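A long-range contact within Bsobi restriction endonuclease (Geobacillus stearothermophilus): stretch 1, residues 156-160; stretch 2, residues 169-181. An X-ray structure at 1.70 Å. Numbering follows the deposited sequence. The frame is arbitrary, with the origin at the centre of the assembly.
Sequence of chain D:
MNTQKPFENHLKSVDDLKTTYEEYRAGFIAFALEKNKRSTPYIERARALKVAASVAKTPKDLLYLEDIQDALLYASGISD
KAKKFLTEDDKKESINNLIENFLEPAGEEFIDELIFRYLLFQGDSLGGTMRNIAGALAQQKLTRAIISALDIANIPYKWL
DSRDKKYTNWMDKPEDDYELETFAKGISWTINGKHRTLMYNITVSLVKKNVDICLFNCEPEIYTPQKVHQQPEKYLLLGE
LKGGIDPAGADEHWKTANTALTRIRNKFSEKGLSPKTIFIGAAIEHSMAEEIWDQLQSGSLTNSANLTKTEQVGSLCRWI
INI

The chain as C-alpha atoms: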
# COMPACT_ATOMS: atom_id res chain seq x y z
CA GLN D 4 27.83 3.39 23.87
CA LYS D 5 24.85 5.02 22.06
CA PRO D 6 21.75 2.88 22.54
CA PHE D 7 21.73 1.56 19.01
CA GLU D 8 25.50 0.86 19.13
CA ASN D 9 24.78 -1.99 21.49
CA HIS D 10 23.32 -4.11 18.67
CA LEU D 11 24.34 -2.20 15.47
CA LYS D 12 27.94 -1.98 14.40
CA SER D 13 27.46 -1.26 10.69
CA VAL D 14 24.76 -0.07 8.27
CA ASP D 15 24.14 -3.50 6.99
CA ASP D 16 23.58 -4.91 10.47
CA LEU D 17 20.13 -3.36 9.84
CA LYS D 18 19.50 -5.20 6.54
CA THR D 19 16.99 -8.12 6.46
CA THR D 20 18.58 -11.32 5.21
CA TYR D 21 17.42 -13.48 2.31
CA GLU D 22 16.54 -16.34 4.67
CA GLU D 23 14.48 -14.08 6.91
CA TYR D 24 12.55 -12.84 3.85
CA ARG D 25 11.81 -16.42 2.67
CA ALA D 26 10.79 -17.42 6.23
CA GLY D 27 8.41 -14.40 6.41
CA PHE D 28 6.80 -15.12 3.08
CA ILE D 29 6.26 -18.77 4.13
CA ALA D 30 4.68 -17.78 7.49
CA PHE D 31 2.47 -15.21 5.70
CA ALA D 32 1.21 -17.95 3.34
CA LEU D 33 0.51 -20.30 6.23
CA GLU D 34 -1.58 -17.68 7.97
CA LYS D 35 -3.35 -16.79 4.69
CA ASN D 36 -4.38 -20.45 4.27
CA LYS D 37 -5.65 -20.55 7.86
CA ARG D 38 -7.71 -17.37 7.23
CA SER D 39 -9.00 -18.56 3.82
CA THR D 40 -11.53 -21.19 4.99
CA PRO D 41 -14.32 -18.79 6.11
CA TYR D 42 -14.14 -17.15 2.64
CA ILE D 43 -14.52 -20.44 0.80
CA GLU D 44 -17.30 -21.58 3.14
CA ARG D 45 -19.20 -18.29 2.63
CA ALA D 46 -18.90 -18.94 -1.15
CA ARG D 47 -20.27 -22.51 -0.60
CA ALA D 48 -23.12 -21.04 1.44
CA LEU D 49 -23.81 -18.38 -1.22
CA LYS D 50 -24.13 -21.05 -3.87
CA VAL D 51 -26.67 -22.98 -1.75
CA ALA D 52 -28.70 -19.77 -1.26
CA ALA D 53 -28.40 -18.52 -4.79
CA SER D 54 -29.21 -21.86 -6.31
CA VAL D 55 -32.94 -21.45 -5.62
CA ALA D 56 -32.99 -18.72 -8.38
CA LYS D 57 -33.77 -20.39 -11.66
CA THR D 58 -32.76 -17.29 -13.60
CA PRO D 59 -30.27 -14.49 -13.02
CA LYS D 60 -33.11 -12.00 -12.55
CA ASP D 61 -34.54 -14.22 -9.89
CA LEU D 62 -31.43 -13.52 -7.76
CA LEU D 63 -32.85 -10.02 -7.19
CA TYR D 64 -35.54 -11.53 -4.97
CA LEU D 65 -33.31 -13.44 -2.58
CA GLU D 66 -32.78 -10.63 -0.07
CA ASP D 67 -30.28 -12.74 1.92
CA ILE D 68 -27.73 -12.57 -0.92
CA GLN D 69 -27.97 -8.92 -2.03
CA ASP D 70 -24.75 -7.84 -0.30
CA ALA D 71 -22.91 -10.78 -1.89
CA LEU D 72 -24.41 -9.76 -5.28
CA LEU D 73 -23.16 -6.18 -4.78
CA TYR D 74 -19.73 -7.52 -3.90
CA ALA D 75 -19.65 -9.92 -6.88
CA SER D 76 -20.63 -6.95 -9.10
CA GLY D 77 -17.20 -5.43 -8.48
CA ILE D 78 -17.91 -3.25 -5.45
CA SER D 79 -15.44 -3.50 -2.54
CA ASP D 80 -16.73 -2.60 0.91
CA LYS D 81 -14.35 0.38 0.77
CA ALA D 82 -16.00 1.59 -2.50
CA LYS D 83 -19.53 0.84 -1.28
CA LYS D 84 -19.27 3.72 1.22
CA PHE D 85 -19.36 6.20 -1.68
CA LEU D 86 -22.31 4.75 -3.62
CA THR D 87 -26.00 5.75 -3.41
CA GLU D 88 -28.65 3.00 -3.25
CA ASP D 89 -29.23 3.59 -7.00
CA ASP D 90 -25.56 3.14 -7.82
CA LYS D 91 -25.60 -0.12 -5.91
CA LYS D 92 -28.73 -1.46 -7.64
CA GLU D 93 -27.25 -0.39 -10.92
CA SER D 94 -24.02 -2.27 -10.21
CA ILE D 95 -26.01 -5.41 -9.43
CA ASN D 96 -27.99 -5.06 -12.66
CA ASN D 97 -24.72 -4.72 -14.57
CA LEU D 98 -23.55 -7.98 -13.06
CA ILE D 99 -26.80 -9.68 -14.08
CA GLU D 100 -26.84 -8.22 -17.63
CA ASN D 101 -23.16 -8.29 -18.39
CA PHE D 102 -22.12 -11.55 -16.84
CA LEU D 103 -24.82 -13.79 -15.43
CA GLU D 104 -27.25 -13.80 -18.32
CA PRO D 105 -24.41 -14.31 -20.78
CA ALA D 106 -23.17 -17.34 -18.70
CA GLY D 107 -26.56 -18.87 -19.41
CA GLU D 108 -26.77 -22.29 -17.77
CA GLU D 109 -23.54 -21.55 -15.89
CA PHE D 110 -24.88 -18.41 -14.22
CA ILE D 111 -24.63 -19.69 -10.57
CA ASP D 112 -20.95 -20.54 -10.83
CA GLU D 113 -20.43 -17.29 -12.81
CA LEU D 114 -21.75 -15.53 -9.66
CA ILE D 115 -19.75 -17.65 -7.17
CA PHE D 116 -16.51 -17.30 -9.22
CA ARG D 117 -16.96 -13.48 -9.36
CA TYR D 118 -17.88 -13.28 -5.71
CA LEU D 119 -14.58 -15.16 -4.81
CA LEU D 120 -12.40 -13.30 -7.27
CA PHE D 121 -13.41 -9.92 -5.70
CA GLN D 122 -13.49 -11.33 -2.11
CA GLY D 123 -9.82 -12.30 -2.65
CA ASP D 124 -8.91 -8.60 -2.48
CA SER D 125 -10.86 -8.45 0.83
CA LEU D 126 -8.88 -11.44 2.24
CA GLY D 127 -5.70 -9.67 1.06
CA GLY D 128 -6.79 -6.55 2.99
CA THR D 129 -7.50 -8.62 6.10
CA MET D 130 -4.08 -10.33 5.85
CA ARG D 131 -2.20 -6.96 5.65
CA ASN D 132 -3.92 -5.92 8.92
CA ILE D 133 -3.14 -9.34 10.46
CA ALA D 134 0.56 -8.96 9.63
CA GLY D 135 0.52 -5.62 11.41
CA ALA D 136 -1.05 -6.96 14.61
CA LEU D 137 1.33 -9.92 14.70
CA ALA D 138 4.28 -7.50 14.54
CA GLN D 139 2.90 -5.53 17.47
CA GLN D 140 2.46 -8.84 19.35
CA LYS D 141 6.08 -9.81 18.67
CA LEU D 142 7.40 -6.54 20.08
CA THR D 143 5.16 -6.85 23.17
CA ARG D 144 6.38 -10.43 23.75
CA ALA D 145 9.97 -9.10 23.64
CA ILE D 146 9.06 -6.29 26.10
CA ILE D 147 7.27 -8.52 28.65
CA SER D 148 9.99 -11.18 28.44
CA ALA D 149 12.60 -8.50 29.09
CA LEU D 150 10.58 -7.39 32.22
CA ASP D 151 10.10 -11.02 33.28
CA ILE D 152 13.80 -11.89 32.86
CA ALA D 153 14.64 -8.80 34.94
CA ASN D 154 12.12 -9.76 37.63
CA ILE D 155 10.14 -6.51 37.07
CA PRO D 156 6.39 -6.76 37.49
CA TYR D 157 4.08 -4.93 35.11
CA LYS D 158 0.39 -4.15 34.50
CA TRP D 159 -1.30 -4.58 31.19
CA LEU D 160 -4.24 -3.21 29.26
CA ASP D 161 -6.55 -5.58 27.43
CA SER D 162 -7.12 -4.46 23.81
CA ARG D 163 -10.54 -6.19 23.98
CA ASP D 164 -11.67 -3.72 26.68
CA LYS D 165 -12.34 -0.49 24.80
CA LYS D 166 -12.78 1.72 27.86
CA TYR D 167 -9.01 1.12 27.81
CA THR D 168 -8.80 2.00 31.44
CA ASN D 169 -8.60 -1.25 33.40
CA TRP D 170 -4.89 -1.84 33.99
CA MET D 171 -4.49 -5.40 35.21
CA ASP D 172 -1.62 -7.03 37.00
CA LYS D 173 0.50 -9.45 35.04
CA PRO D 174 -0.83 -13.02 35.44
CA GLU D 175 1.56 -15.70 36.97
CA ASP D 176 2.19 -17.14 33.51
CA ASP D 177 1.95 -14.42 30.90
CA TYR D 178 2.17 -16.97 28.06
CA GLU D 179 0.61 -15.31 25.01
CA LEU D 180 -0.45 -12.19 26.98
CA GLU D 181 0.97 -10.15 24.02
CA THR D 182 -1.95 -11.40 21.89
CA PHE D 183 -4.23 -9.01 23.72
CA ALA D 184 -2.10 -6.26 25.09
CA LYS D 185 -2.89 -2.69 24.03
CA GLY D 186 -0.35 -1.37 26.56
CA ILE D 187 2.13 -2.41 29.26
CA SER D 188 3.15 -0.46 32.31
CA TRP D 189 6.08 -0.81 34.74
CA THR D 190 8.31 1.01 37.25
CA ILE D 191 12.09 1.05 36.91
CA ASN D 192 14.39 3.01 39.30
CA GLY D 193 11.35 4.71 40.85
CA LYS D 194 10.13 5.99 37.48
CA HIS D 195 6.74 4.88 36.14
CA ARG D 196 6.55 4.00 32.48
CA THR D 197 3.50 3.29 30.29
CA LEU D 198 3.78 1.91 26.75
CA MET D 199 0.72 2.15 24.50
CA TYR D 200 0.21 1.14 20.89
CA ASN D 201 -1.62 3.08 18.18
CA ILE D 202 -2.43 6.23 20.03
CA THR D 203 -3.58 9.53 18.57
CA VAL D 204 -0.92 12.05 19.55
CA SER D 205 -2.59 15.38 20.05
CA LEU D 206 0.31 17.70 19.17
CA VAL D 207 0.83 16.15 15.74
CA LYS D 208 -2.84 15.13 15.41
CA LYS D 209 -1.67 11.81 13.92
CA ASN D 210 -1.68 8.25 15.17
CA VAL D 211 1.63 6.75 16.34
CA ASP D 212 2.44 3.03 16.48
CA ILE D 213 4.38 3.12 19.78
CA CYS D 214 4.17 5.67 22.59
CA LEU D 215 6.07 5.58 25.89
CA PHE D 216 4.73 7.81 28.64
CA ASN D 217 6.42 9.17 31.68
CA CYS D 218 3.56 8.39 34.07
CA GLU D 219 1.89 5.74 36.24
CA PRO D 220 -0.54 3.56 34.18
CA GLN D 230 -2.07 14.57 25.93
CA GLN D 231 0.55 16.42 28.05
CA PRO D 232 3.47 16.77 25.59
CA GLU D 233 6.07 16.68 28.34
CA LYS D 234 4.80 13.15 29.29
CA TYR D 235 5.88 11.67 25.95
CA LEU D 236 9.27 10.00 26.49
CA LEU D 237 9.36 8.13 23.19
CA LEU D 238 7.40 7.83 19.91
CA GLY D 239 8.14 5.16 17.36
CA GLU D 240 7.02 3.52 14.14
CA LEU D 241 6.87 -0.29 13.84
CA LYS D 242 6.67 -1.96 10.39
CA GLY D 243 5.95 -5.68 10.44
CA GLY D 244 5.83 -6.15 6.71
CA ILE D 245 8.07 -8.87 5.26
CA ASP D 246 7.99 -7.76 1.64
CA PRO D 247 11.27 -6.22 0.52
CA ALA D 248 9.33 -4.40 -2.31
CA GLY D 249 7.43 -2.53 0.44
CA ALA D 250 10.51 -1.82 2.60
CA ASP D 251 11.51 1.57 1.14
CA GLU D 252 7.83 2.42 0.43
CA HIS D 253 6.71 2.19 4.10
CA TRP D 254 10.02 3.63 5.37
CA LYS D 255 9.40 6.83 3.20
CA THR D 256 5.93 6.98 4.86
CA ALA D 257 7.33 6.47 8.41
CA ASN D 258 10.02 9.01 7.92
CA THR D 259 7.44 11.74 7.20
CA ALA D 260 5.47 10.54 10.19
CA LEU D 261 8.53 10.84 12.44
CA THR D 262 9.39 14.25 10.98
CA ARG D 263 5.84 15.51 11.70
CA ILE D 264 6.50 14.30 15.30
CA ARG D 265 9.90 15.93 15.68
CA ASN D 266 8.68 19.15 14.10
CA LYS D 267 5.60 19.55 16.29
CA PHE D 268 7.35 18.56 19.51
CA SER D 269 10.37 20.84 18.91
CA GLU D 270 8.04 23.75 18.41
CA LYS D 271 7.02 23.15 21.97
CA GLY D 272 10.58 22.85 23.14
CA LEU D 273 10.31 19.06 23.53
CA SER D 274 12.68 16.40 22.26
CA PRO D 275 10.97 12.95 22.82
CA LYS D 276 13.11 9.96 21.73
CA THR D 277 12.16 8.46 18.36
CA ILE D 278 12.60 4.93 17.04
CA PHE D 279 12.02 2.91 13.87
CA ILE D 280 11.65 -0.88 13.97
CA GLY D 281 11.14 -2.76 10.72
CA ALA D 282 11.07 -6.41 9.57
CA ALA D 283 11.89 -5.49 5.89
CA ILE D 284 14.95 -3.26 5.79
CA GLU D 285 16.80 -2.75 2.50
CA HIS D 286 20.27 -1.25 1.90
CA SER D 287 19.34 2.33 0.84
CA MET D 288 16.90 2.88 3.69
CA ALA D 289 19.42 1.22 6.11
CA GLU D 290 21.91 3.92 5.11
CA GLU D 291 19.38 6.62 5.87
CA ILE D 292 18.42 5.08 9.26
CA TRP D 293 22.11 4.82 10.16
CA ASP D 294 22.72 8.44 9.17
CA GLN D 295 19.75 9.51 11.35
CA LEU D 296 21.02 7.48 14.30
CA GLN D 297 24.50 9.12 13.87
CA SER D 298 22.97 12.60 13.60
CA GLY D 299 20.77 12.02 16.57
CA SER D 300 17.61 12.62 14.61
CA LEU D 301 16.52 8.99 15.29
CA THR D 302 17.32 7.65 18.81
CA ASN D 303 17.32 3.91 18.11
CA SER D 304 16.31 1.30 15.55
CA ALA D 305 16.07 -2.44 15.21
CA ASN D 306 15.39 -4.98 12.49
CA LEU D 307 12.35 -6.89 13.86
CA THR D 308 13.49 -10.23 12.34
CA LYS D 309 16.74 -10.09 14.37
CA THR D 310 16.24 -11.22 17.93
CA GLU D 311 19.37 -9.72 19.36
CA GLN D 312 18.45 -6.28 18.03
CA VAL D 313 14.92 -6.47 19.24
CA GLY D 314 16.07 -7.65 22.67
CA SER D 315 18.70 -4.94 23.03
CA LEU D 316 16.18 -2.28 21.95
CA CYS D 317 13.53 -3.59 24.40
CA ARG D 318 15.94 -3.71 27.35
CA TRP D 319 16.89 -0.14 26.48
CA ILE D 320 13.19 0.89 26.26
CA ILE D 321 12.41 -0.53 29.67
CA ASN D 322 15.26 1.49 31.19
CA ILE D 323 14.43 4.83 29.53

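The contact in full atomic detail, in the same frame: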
# COMPACT_ATOMS: atom_id res chain seq x y z
N PRO D 156 7.80 -6.55 37.81
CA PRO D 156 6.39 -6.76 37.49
C PRO D 156 5.85 -5.65 36.56
O PRO D 156 6.44 -4.58 36.40
CB PRO D 156 5.70 -6.75 38.85
CG PRO D 156 6.63 -6.08 39.78
CD PRO D 156 8.03 -6.20 39.22
N TYR D 157 4.70 -5.91 35.97
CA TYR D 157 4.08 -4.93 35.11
C TYR D 157 2.56 -5.09 35.16
O TYR D 157 2.05 -6.05 35.74
CB TYR D 157 4.64 -5.08 33.67
CG TYR D 157 4.29 -6.40 32.99
CD1 TYR D 157 3.03 -6.56 32.35
CD2 TYR D 157 5.19 -7.47 32.99
CE1 TYR D 157 2.66 -7.75 31.71
CE2 TYR D 157 4.85 -8.67 32.37
CZ TYR D 157 3.56 -8.81 31.72
OH TYR D 157 3.18 -9.99 31.08
N LYS D 158 1.84 -4.11 34.61
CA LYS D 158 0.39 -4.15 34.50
C LYS D 158 0.14 -4.08 33.02
O LYS D 158 0.99 -3.59 32.27
CB LYS D 158 -0.23 -2.95 35.19
CG LYS D 158 0.25 -2.81 36.63
CD LYS D 158 -0.40 -1.66 37.29
CE LYS D 158 -1.61 -2.10 38.02
NZ LYS D 158 -1.19 -2.47 39.39
N TRP D 159 -1.00 -4.62 32.59
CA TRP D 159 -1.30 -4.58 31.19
C TRP D 159 -2.72 -4.14 30.93
O TRP D 159 -3.58 -4.20 31.80
CB TRP D 159 -1.03 -5.92 30.58
CG TRP D 159 -1.99 -6.95 31.00
CD1 TRP D 159 -2.10 -7.51 32.24
CD2 TRP D 159 -2.94 -7.63 30.15
NE1 TRP D 159 -3.06 -8.51 32.22
CE2 TRP D 159 -3.59 -8.60 30.95
CE3 TRP D 159 -3.30 -7.52 28.80
CZ2 TRP D 159 -4.58 -9.44 30.43
CZ3 TRP D 159 -4.27 -8.35 28.29
CH2 TRP D 159 -4.90 -9.30 29.10
N LEU D 160 -2.95 -3.70 29.71
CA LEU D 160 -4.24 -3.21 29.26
C LEU D 160 -4.74 -4.12 28.14
O LEU D 160 -4.06 -4.37 27.14
CB LEU D 160 -4.09 -1.73 28.81
CG LEU D 160 -5.35 -0.87 28.76
CD1 LEU D 160 -6.02 -0.71 30.14
CD2 LEU D 160 -4.98 0.47 28.19
N ASN D 169 -8.88 -0.25 32.37
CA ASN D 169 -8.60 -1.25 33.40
C ASN D 169 -7.22 -1.91 33.33
O ASN D 169 -7.05 -2.95 32.70
CB ASN D 169 -9.69 -2.32 33.40
CG ASN D 169 -9.58 -3.27 34.60
OD1 ASN D 169 -9.30 -2.86 35.74
ND2 ASN D 169 -9.81 -4.56 34.34
N TRP D 170 -6.24 -1.29 33.98
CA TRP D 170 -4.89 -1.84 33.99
C TRP D 170 -4.78 -3.02 34.95
O TRP D 170 -4.88 -2.86 36.17
CB TRP D 170 -3.89 -0.76 34.35
CG TRP D 170 -3.66 0.18 33.21
CD1 TRP D 170 -4.36 1.34 32.94
CD2 TRP D 170 -2.64 0.07 32.19
NE1 TRP D 170 -3.84 1.95 31.82
CE2 TRP D 170 -2.78 1.20 31.34
CE3 TRP D 170 -1.62 -0.88 31.92
CZ2 TRP D 170 -1.93 1.42 30.21
CZ3 TRP D 170 -0.77 -0.66 30.78
CH2 TRP D 170 -0.94 0.49 29.95
N MET D 171 -4.57 -4.20 34.39
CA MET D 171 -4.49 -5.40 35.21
C MET D 171 -3.08 -5.83 35.51
O MET D 171 -2.15 -5.56 34.75
CB MET D 171 -5.24 -6.58 34.56
CG MET D 171 -6.58 -6.21 33.96
SD MET D 171 -7.23 -7.44 32.85
CE MET D 171 -7.22 -8.80 33.85
N ASP D 172 -2.93 -6.51 36.64
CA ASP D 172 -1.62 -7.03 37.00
C ASP D 172 -1.28 -8.24 36.13
O ASP D 172 -2.17 -9.02 35.71
CB ASP D 172 -1.55 -7.42 38.47
CG ASP D 172 -1.46 -6.22 39.38
OD1 ASP D 172 -0.59 -5.33 39.22
OD2 ASP D 172 -2.31 -6.19 40.29
N LYS D 173 -0.00 -8.36 35.83
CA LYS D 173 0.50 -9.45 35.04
C LYS D 173 0.05 -10.76 35.68
O LYS D 173 0.09 -10.89 36.90
CB LYS D 173 2.02 -9.36 35.02
CG LYS D 173 2.76 -10.61 34.70
CD LYS D 173 4.04 -10.64 35.47
CE LYS D 173 4.79 -11.88 35.11
NZ LYS D 173 4.25 -13.09 35.75
N PRO D 174 -0.41 -11.73 34.88
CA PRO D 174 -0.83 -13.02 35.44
C PRO D 174 0.46 -13.81 35.78
O PRO D 174 1.52 -13.45 35.27
CB PRO D 174 -1.58 -13.66 34.29
CG PRO D 174 -0.92 -13.08 33.06
CD PRO D 174 -0.59 -11.68 33.42
N GLU D 175 0.37 -14.87 36.60
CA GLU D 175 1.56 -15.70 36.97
C GLU D 175 2.35 -16.20 35.74
O GLU D 175 3.59 -16.15 35.69
CB GLU D 175 1.15 -16.91 37.82
CG GLU D 175 2.32 -17.66 38.39
CD GLU D 175 3.24 -16.77 39.18
OE1 GLU D 175 2.74 -16.03 40.05
OE2 GLU D 175 4.47 -16.81 38.92
N ASP D 176 1.60 -16.72 34.76
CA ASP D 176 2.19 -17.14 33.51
C ASP D 176 1.61 -16.21 32.45
O ASP D 176 0.42 -16.28 32.12
CB ASP D 176 1.82 -18.60 33.19
CG ASP D 176 2.55 -19.13 31.97
OD1 ASP D 176 3.18 -18.34 31.21
OD2 ASP D 176 2.53 -20.35 31.78
N ASP D 177 2.44 -15.33 31.92
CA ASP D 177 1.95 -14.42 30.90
C ASP D 177 2.10 -14.99 29.46
O ASP D 177 2.16 -14.26 28.47
CB ASP D 177 2.61 -13.03 31.10
CG ASP D 177 4.08 -13.00 30.75
OD1 ASP D 177 4.53 -13.91 30.01
OD2 ASP D 177 4.79 -12.07 31.19
N TYR D 178 2.12 -16.31 29.36
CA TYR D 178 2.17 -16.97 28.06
C TYR D 178 1.11 -16.36 27.15
O TYR D 178 -0.09 -16.30 27.50
CB TYR D 178 1.87 -18.45 28.24
CG TYR D 178 1.96 -19.23 26.98
CD1 TYR D 178 0.82 -19.46 26.20
CD2 TYR D 178 3.17 -19.81 26.60
CE1 TYR D 178 0.89 -20.25 25.06
CE2 TYR D 178 3.26 -20.61 25.46
CZ TYR D 178 2.12 -20.84 24.69
OH TYR D 178 2.22 -21.65 23.56
N GLU D 179 1.53 -15.90 25.98
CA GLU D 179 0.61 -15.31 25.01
C GLU D 179 -0.19 -14.09 25.45
O GLU D 179 -1.19 -13.77 24.80
CB GLU D 179 -0.39 -16.35 24.50
CG GLU D 179 0.17 -17.19 23.37
CD GLU D 179 -0.84 -18.18 22.80
OE1 GLU D 179 -1.94 -18.35 23.39
OE2 GLU D 179 -0.52 -18.81 21.75
N LEU D 180 0.23 -13.43 26.54
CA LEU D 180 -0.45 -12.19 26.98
C LEU D 180 -0.35 -11.08 25.89
O LEU D 180 -1.27 -10.26 25.77
CB LEU D 180 0.12 -11.64 28.32
CG LEU D 180 -0.39 -10.30 28.90
CD1 LEU D 180 -0.40 -10.34 30.43
CD2 LEU D 180 0.53 -9.18 28.44
N GLU D 181 0.73 -11.11 25.09
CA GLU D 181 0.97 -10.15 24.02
C GLU D 181 -0.12 -10.15 22.92
O GLU D 181 -0.31 -9.17 22.18
CB GLU D 181 2.35 -10.42 23.48
CG GLU D 181 2.47 -11.70 22.71
CD GLU D 181 2.77 -12.91 23.58
OE1 GLU D 181 2.82 -12.80 24.82
OE2 GLU D 181 2.95 -14.01 22.99
O HOH W 1 -4.27 -10.61 34.55

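The apolar centre of this contact is built around Leu 180, the last residue of the type II turn that begins at Asp 177. The turn is closed by a backbone hydrogen bond from Leu 180 N to Asp 177 O (2.9 Å), and the CA-to-CB bond of Leu 180 points toward the first stretch. There Leu 180 CD1 sits 3.5 Å from the centroid of the five-membered ring of Trp 159, only 3° off the ring normal, so the methyl group rests almost squarely on the indole face in a CH-pi contact. Leu 180 CD2 lies 4.2 Å from Tyr 157 CE1, and Leu 180 CD1 is itself 3.7 Å from Tyr 157 OH. A compact, branched aliphatic side chain suits this place because it fills the space between the two aromatic residues and has no polar group to leave unpaired. Both rings belong to residues with chi1 in the p well, and in both the end of the side chain comes nearer to the second stretch than the CA-to-CB direction alone would suggest.

Met 171 lies on the same face of the sheet as Trp 159. Its CB is 4.0 Å from Trp 159 CD1, and its SD approaches the six-membered ring of Trp 159 obliquely, 4.7 Å from the centroid. The opposite face carries a second apolar pair, in which Leu 160 CD1 stands 3.7 Å from the centroid of the five-membered ring of Trp 170, 5° off the normal. Broad, flat indoles give each leucine methyl a surface to lie against.

Between these two layers of side chains the strands run roughly antiparallel, with 136° between their directions. Trp 159 and Met 171 form the hydrogen-bonded pair: Trp 159 N donates to Met 171 O at a short 2.6 Å, and Met 171 N returns a bond to Trp 159 O at 2.8 Å. The ladder continues where Lys 173 N donates to Tyr 157 O (3.1 Å). Between these bonds lies the non-hydrogen-bonded pair of Lys 158 and Asp 172, whose CA atoms are 4.3 Å apart; here Lys 158 CA makes a CA-H...O contact with Met 171 O at 2.9 Å.

Tyr 157 joins the apolar and polar parts. Lys 173 CB packs over its ring, 3.7 Å from the centroid, using the aliphatic part of a long side chain, while the amine leads away and Lys 173 NZ donates to Pro 174 O (2.8 Å). At the ring edge the phenol acts as a donor, with Tyr 157 OH 2.6 Å from Asp 177 OD2; a carboxylate is a strong acceptor, and this one is buried.

At the more open border, Lys 158 and Asp 172 share a sheet face and complementary charge, and they close a salt bridge with Lys 158 NZ 2.9 Å from Asp 172 OD1. A water completes the edge near the indole, donating to Asp 172 O (2.9 Å from the water O) and weakly accepting from Trp 159 NE1 (3.4 Å from the same O).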